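Local coordinates for protein Phenylalanine/tyrosine ammonia-lyase (Rhodosporidium toruloides, PDB 1Y2M) that catalyses the non-oxidative deamination of L-phenylalanine and L-tyrosine to trans-cinnamate and p-coumarate, working as a homotetramer built as a dimer of dimers, at residues 697-700 / 701-705; 688-691 / 692-695. All coordinates share one frame; numbering follows the deposited sequence.

Interaction 1: residues 697-700 / 701-705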
loop_
_atom_site.group_PDB
_atom_site.type_symbol
_atom_site.label_atom_id
_atom_site.label_comp_id
_atom_site.label_asym_id
_atom_site.label_seq_id
_atom_site.Cartn_x
_atom_site.Cartn_y
_atom_site.Cartn_z
ATOM N N LYS B 697 -27.087 11.213 -13.874
ATOM C CA LYS B 697 -28.352 10.501 -13.827
ATOM C C LYS B 697 -28.151 8.996 -13.828
ATOM O O LYS B 697 -28.890 8.284 -13.134
ATOM C CB LYS B 697 -29.224 10.917 -15.007
ATOM C CG LYS B 697 -29.761 12.303 -14.829
ATOM C CD LYS B 697 -30.652 12.760 -15.947
ATOM C CE LYS B 697 -31.313 14.115 -15.553
ATOM N NZ LYS B 697 -31.824 14.122 -14.146
ATOM N N ILE B 698 -27.139 8.506 -14.544
ATOM C CA ILE B 698 -26.823 7.071 -14.562
ATOM C C ILE B 698 -26.293 6.648 -13.187
ATOM O O ILE B 698 -26.718 5.649 -12.595
ATOM C CB ILE B 698 -25.877 6.713 -15.698
ATOM C CG1 ILE B 698 -26.496 7.145 -17.052
ATOM C CG2 ILE B 698 -25.585 5.231 -15.685
ATOM C CD1 ILE B 698 -25.671 6.848 -18.276
ATOM N N TYR B 699 -25.282 7.382 -12.743
ATOM C CA TYR B 699 -24.696 7.193 -11.385
ATOM C C TYR B 699 -25.810 7.143 -10.319
ATOM O O TYR B 699 -25.804 6.288 -9.468
ATOM C CB TYR B 699 -23.715 8.301 -11.081
ATOM C CG TYR B 699 -23.226 8.412 -9.640
ATOM C CD1 TYR B 699 -22.189 7.634 -9.138
ATOM C CD2 TYR B 699 -23.819 9.336 -8.790
ATOM C CE1 TYR B 699 -21.733 7.802 -7.826
ATOM C CE2 TYR B 699 -23.369 9.472 -7.491
ATOM C CZ TYR B 699 -22.365 8.709 -7.005
ATOM O OH TYR B 699 -21.969 8.935 -5.701
ATOM N N GLU B 700 -26.747 8.080 -10.368
ATOM C CA GLU B 700 -27.797 8.130 -9.342
ATOM C C GLU B 700 -28.668 6.883 -9.374
ATOM O O GLU B 700 -29.058 6.363 -8.322
ATOM C CB GLU B 700 -28.610 9.410 -9.467
ATOM C CG GLU B 700 -27.789 10.635 -9.041
ATOM C CD GLU B 700 -28.485 11.986 -9.192
ATOM O OE1 GLU B 700 -29.450 12.092 -9.976
ATOM O OE2 GLU B 700 -28.072 12.961 -8.503
ATOM N N ALA B 701 -28.945 6.382 -10.579
ATOM C CA ALA B 701 -29.667 5.122 -10.754
ATOM C C ALA B 701 -28.919 3.886 -10.276
ATOM O O ALA B 701 -29.535 2.899 -9.871
ATOM C CB ALA B 701 -30.091 4.961 -12.210
ATOM N N ILE B 702 -27.593 3.932 -10.305
ATOM C CA ILE B 702 -26.765 2.878 -9.724
ATOM C C ILE B 702 -26.855 2.987 -8.193
ATOM O O ILE B 702 -27.185 2.040 -7.498
ATOM C CB ILE B 702 -25.303 2.937 -10.227
ATOM C CG1 ILE B 702 -25.272 2.633 -11.737
ATOM C CG2 ILE B 702 -24.448 1.948 -9.470
ATOM C CD1 ILE B 702 -23.945 2.964 -12.381
ATOM N N LYS B 703 -26.578 4.166 -7.666
ATOM C CA LYS B 703 -26.488 4.325 -6.206
ATOM C C LYS B 703 -27.802 4.042 -5.482
ATOM O O LYS B 703 -27.801 3.456 -4.381
ATOM C CB LYS B 703 -25.952 5.715 -5.853
ATOM C CG LYS B 703 -24.559 6.047 -6.272
ATOM C CD LYS B 703 -23.464 5.096 -5.726
ATOM C CE LYS B 703 -23.297 5.110 -4.208
ATOM N NZ LYS B 703 -22.966 6.433 -3.676
ATOM N N SER B 704 -28.900 4.394 -6.121
ATOM C CA SER B 704 -30.239 4.192 -5.565
ATOM C C SER B 704 -30.673 2.735 -5.676
ATOM O O SER B 704 -31.655 2.358 -5.044
ATOM C CB SER B 704 -31.283 5.039 -6.293
ATOM O OG SER B 704 -31.509 4.515 -7.609
ATOM N N GLY B 705 -29.994 1.945 -6.499
ATOM C CA GLY B 705 -30.378 0.562 -6.780
ATOM C C GLY B 705 -31.498 0.446 -7.813
ATOM O O GLY B 705 -31.961 -0.682 -8.106
#
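Y699 and K703 form a CH-pi contact one turn apart in the last turns of helix 691-703, where the helix lies on the long helix 506-560 and faces a second subunit. The evidence for this CH-pi contact is direct: CG of K703 lies 3.7 Å from the centroid of the Y699 ring, 18° off the ring normal, so the methylene lies over a face, displaced toward the rim on the CZ side. With CG of Y699 opposite its own backbone N (chi1 169°), the ring swings along the helix toward K703. The lysine chain answers by bending at chi2, chi3 and chi4, which carries NZ to 3.4 Å from the phenol OH of Y699. D518 on helix 506-560 serves both ends, as salt-bridge partner of K703 NZ and hydrogen-bond partner of Y699 OH, while N158 of the second subunit also bonds that hydroxyl.

The backbone beneath is regular: K703 N reaches Y699 O at 2.9 Å with an N-H...O angle of 168°. S704 N bonds E700 O at 3.0 Å before the chain turns off at G705, whose phi is positive. On another side of the helix, I702 CD1 approaches I698 CG2 at 4.3 Å. The shared D518 carboxylate probably favours a charged lysine and is consistent with its methylenes staying over the tyrosine, whose hydroxyl reaches the second subunit.

Interaction 2: residues 688-691 / 692-695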
loop_
_atom_site.group_PDB
_atom_site.type_symbol
_atom_site.label_atom_id
_atom_site.label_comp_id
_atom_site.label_asym_id
_atom_site.label_seq_id
_atom_site.Cartn_x
_atom_site.Cartn_y
_atom_site.Cartn_z
ATOM N N GLU B 688 -25.609 22.395 -24.784
ATOM C CA GLU B 688 -26.650 21.601 -24.167
ATOM C C GLU B 688 -26.256 21.228 -22.745
ATOM O O GLU B 688 -25.096 21.297 -22.365
ATOM C CB GLU B 688 -26.876 20.302 -24.937
ATOM C CG GLU B 688 -27.272 20.459 -26.365
ATOM C CD GLU B 688 -27.900 19.193 -26.948
ATOM O OE1 GLU B 688 -27.179 18.171 -27.152
ATOM O OE2 GLU B 688 -29.153 19.251 -27.226
ATOM N N VAL B 689 -27.265 20.815 -21.978
ATOM C CA VAL B 689 -27.054 20.239 -20.653
ATOM C C VAL B 689 -25.873 19.294 -20.738
ATOM O O VAL B 689 -25.758 18.552 -21.720
ATOM C CB VAL B 689 -28.342 19.515 -20.185
ATOM C CG1 VAL B 689 -28.061 18.617 -19.025
ATOM C CG2 VAL B 689 -29.398 20.561 -19.799
ATOM N N THR B 690 -24.959 19.352 -19.780
ATOM C CA THR B 690 -23.641 18.802 -19.938
ATOM C C THR B 690 -23.609 17.308 -19.917
ATOM O O THR B 690 -24.480 16.617 -19.368
ATOM C CB THR B 690 -22.689 19.277 -18.802
ATOM O OG1 THR B 690 -23.252 18.859 -17.546
ATOM C CG2 THR B 690 -22.504 20.804 -18.854
ATOM N N ILE B 691 -22.514 16.804 -20.452
ATOM C CA ILE B 691 -22.219 15.373 -20.359
ATOM C C ILE B 691 -22.268 14.895 -18.908
ATOM O O ILE B 691 -22.881 13.819 -18.607
ATOM C CB ILE B 691 -20.834 15.138 -20.973
ATOM C CG1 ILE B 691 -20.916 15.422 -22.470
ATOM C CG2 ILE B 691 -20.313 13.676 -20.685
ATOM C CD1 ILE B 691 -19.552 15.649 -23.090
ATOM N N GLY B 692 -21.666 15.675 -18.016
ATOM C CA GLY B 692 -21.650 15.318 -16.586
ATOM C C GLY B 692 -23.027 15.188 -15.975
ATOM O O GLY B 692 -23.275 14.272 -15.190
ATOM N N SER B 693 -23.927 16.105 -16.353
ATOM C CA SER B 693 -25.309 16.075 -15.869
ATOM C C SER B 693 -25.977 14.779 -16.268
ATOM O O SER B 693 -26.717 14.195 -15.498
ATOM C CB SER B 693 -26.104 17.265 -16.376
ATOM O OG SER B 693 -25.689 18.474 -15.732
ATOM N N ASN B 694 -25.664 14.299 -17.475
ATOM C CA ASN B 694 -26.229 13.022 -17.965
ATOM C C ASN B 694 -25.596 11.801 -17.282
ATOM O O ASN B 694 -26.312 10.871 -16.849
ATOM C CB ASN B 694 -26.177 12.959 -19.506
ATOM C CG ASN B 694 -27.079 14.013 -20.133
ATOM O OD1 ASN B 694 -26.676 14.836 -20.964
ATOM N ND2 ASN B 694 -28.315 14.026 -19.700
ATOM N N VAL B 695 -24.272 11.759 -17.203
ATOM C CA VAL B 695 -23.605 10.687 -16.467
ATOM C C VAL B 695 -24.143 10.625 -15.014
ATOM O O VAL B 695 -24.399 9.531 -14.440
ATOM C CB VAL B 695 -22.062 10.831 -16.493
ATOM C CG1 VAL B 695 -21.402 9.748 -15.645
ATOM C CG2 VAL B 695 -21.563 10.790 -17.923
#
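T690 receives the backbone N-H of S693 on its side-chain oxygen, the N-cap bond that starts helix 691-703 after the loop following helix 681-684. Its length, 3.1 Å from S693 N to T690 OG1, and its N-H...O angle of 155° identify the cap. The threonine torsion explains the reach: chi1 of 59° places OG1 between its own backbone N and carbonyl carbon, turned toward the first turn of the helix.

Backbone bonding takes over at once. N694 N donates to T690 O at 3.2 Å, and V695 N to I691 O at 2.9 Å with a nearly straight angle of 173°. Thus the cap residue engages two successive amides, one through its side chain and one through its carbonyl.

Apolar groups close over this turn on two sides. Ahead of the cap, V689 lays its CG1 branch against CB of S693. Within the helix, the CG2 branches of I691 and V695 approach to 4.2 Å, one turn apart; both residues pack on L470 of helix 468-484 and on Y529 of helix 506-560. The I691 side chain is about 8 Å from that of K468, a cinnamate-binding residue, which places this helix start near the cinnamate site.

Farther out, D230 of the second subunit positions the cap from across the interface: its OD2 bonds both the backbone N of T690 and the hydroxyl of S693. Within the chain, R678 NH1 bonds V689 O in the loop that leads into the helix. At the centre of this network, the hydroxyl oxygens T690 OG1 and S693 OG lie 3.1 Å apart.

Overall arrangement
Read from the N terminus, the chain enters interaction 2 from the loop after helix 681-684 and starts helix 691-703 there; interaction 1 follows where the same helix runs out. The two are in series, neither nested nor crossed, with centres 15 Å apart, and each spans only neighbouring turns, so neither closes a long loop. Their shared helix is what connects them, and one residue, S696, separates them in sequence. Both ends rest on helix 506-560, but their other neighbours differ: 688-695 meets helix 468-484, whereas 697-705 meets helix 273-303. Both also touch the second subunit, so the helix links the packing on helix 506-560 to the subunit interface at both contacts.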